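Local coordinates for protein nicotinate-nucleotide--dimethylbenzimidazole phosphoribosyltransferase (Thermus thermophilus HB8, PDB 1WX1) that probably catalyses the transfer of phosphoribose from nicotinate mononucleotide to 5,6-dimethylbenzimidazole, yielding alpha-ribazole 5'-phosphate and nicotinate for cobalamin biosynthesis, at residues 145-150 and 156-161. Residues are numbered along the deposited sequence; the frame is centred on the assembly and turned at random.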
ATOM      1  N   GLU A 145      23.097 -10.220  14.945  1.00 14.56           N
ATOM      2  CA  GLU A 145      22.709 -10.143  16.353  1.00 13.51           C
ATOM      3  C   GLU A 145      21.407  -9.373  16.559  1.00 13.47           C
ATOM      4  O   GLU A 145      20.516  -9.823  17.289  1.00 13.49           O
ATOM      5  CB  GLU A 145      23.817  -9.480  17.180  1.00 14.50           C
ATOM      6  CG  GLU A 145      23.639  -9.654  18.690  1.00 17.03           C
ATOM      7  CD  GLU A 145      24.658  -8.874  19.510  1.00 22.11           C
ATOM      8  OE1 GLU A 145      25.720  -8.510  18.965  1.00 20.59           O
ATOM      9  OE2 GLU A 145      24.398  -8.636  20.708  1.00 21.79           O
ATOM     10  N   ALA A 146      21.303  -8.209  15.926  1.00 11.76           N
ATOM     11  CA  ALA A 146      20.107  -7.386  16.052  1.00 15.33           C
ATOM     12  C   ALA A 146      18.881  -8.091  15.466  1.00 15.12           C
ATOM     13  O   ALA A 146      17.799  -8.053  16.051  1.00 15.42           O
ATOM     14  CB  ALA A 146      20.325  -6.036  15.370  1.00 13.92           C
ATOM     15  N   ALA A 147      19.054  -8.753  14.324  1.00 15.23           N
ATOM     16  CA  ALA A 147      17.951  -9.471  13.697  1.00 14.48           C
ATOM     17  C   ALA A 147      17.501 -10.637  14.579  1.00 14.34           C
ATOM     18  O   ALA A 147      16.304 -10.887  14.722  1.00 13.21           O
ATOM     19  CB  ALA A 147      18.369  -9.996  12.320  1.00 14.75           C
ATOM     20  N   ARG A 148      18.461 -11.346  15.168  1.00 13.90           N
ATOM     21  CA  ARG A 148      18.134 -12.482  16.019  1.00 14.48           C
ATOM     22  C   ARG A 148      17.295 -12.043  17.208  1.00 14.54           C
ATOM     23  O   ARG A 148      16.361 -12.744  17.621  1.00 14.91           O
ATOM     24  CB  ARG A 148      19.405 -13.188  16.512  1.00 14.26           C
ATOM     25  CG  ARG A 148      19.147 -14.333  17.502  1.00 16.64           C
ATOM     26  CD  ARG A 148      18.068 -15.314  17.013  1.00 21.46           C
ATOM     27  NE  ARG A 148      18.357 -15.857  15.690  1.00 24.26           N
ATOM     28  CZ  ARG A 148      17.576 -16.722  15.043  1.00 26.57           C
ATOM     29  NH1 ARG A 148      16.451 -17.149  15.596  1.00 26.58           N
ATOM     30  NH2 ARG A 148      17.922 -17.162  13.840  1.00 27.39           N
ATOM     31  N   ARG A 149      17.621 -10.886  17.774  1.00 15.39           N
ATOM     32  CA  ARG A 149      16.812 -10.416  18.896  1.00 18.59           C
ATOM     33  C   ARG A 149      15.402 -10.075  18.432  1.00 17.16           C
ATOM     34  O   ARG A 149      14.439 -10.331  19.137  1.00 16.50           O
ATOM     35  CB  ARG A 149      17.366  -9.188  19.548  1.00 21.46           C
ATOM     36  CG  ARG A 149      16.469  -8.765  20.705  1.00 31.37           C
ATOM     37  CD  ARG A 149      16.919  -7.423  21.168  1.00 36.52           C
ATOM     38  NE  ARG A 149      16.079  -6.827  22.190  1.00 43.09           N
ATOM     39  CZ  ARG A 149      16.170  -5.542  22.526  1.00 45.01           C
ATOM     40  NH1 ARG A 149      17.063  -4.755  21.927  1.00 46.30           N
ATOM     41  NH2 ARG A 149      15.347  -5.024  23.420  1.00 47.06           N
ATOM     42  N   ALA A 150      15.279  -9.487  17.244  1.00 15.94           N
ATOM     43  CA  ALA A 150      13.961  -9.121  16.722  1.00 15.85           C
ATOM     44  C   ALA A 150      13.142 -10.393  16.563  1.00 16.47           C
ATOM     45  O   ALA A 150      11.977 -10.447  16.957  1.00 16.86           O
ATOM     46  CB  ALA A 150      14.093  -8.387  15.363  1.00 16.23           C
ATOM     47  N   THR A 156       7.528 -11.889  12.847  1.00 17.98           N
ATOM     48  CA  THR A 156       7.073 -12.902  11.891  1.00 18.81           C
ATOM     49  C   THR A 156       7.434 -12.481  10.465  1.00 18.99           C
ATOM     50  O   THR A 156       7.262 -13.236   9.511  1.00 19.08           O
ATOM     51  CB  THR A 156       5.560 -13.138  11.992  1.00 18.53           C
ATOM     52  OG1 THR A 156       4.862 -11.960  11.583  1.00 18.59           O
ATOM     53  CG2 THR A 156       5.176 -13.478  13.434  1.00 19.76           C
ATOM     54  N   LEU A 157       7.905 -11.249  10.333  1.00 19.78           N
ATOM     55  CA  LEU A 157       8.380 -10.720   9.057  1.00 20.29           C
ATOM     56  C   LEU A 157       9.417  -9.692   9.462  1.00 19.10           C
ATOM     57  O   LEU A 157       9.262  -9.015  10.481  1.00 16.41           O
ATOM     58  CB  LEU A 157       7.260 -10.103   8.212  1.00 24.46           C
ATOM     59  CG  LEU A 157       6.328  -8.996   8.681  1.00 26.33           C
ATOM     60  CD1 LEU A 157       5.610  -8.442   7.461  1.00 30.03           C
ATOM     61  CD2 LEU A 157       5.328  -9.532   9.693  1.00 27.38           C
ATOM     62  N   LEU A 158      10.474  -9.582   8.671  1.00 17.10           N
ATOM     63  CA  LEU A 158      11.583  -8.705   9.007  1.00 17.03           C
ATOM     64  C   LEU A 158      11.994  -7.733   7.913  1.00 16.16           C
ATOM     65  O   LEU A 158      12.093  -8.095   6.742  1.00 17.80           O
ATOM     66  CB  LEU A 158      12.779  -9.581   9.386  1.00 14.88           C
ATOM     67  CG  LEU A 158      14.075  -8.922   9.842  1.00 18.29           C
ATOM     68  CD1 LEU A 158      13.840  -8.205  11.167  1.00 18.08           C
ATOM     69  CD2 LEU A 158      15.154  -9.992   9.982  1.00 18.14           C
ATOM     70  N   ALA A 159      12.228  -6.488   8.309  1.00 15.23           N
ATOM     71  CA  ALA A 159      12.662  -5.463   7.375  1.00 15.00           C
ATOM     72  C   ALA A 159      13.919  -4.822   7.940  1.00 16.26           C
ATOM     73  O   ALA A 159      14.201  -4.939   9.134  1.00 14.21           O
ATOM     74  CB  ALA A 159      11.575  -4.412   7.202  1.00 15.21           C
ATOM     75  N   ALA A 160      14.686  -4.164   7.078  1.00 16.04           N
ATOM     76  CA  ALA A 160      15.883  -3.475   7.525  1.00 15.11           C
ATOM     77  C   ALA A 160      15.689  -2.012   7.163  1.00 14.69           C
ATOM     78  O   ALA A 160      14.973  -1.686   6.209  1.00 13.60           O
ATOM     79  CB  ALA A 160      17.130  -4.033   6.831  1.00 16.68           C
ATOM     80  N   GLY A 161      16.303  -1.139   7.951  1.00 12.89           N
ATOM     81  CA  GLY A 161      16.224   0.287   7.704  1.00 12.88           C
ATOM     82  C   GLY A 161      17.637   0.842   7.752  1.00 13.80           C
ATOM     83  O   GLY A 161      18.536   0.214   8.325  1.00 14.90           O
TER
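L158 reaches from the strand to the helix with both methyls of its fork, and each meets a different alanine: CD2 lies 4.0 Å from CB of A147, and CD1 lies 4.2 Å from CB of A150. The two alanines sit three residues apart, hence on neighbouring turns of one helix face, and the leucine fork spans the step between them. With CG anti to the backbone N (chi1 -178°), the side chain of L158 extends away from its own strand, and chi2 of 66° turns the fork so that CD2 faces A147 and CD1 faces A150. No hydrogen bond crosses here; the touch is purely apolar and modest, burying 94 Å² in all. The CA atoms of A147 and L158, the nearest pair across the two segments, stand 7.9 Å apart.

All three residues are buried, and their surroundings complete the layer. I236 of helix 228-242 touches both A147 and L158, while A150 also rests on A48 and Y97 of neighbouring strands. The backbone of L158 hydrogen-bonds to P246 and V248 on one side of its strand, and L157 and A159 to A48 on the other, which fixes where the leucine stands. The opposite face of the strand is covered by helix 306-321, touched by L157 and A159. Helix 133-152 thus carries the chain from edge strand 113-115 past 94-100 and 47-54 to inner strand 157-163: a beta-alpha-beta crossover in the three-layer, Rossmann-like parallel alpha/beta core (strand order 3-2-1-4-5-6) of this CobT-family enzyme.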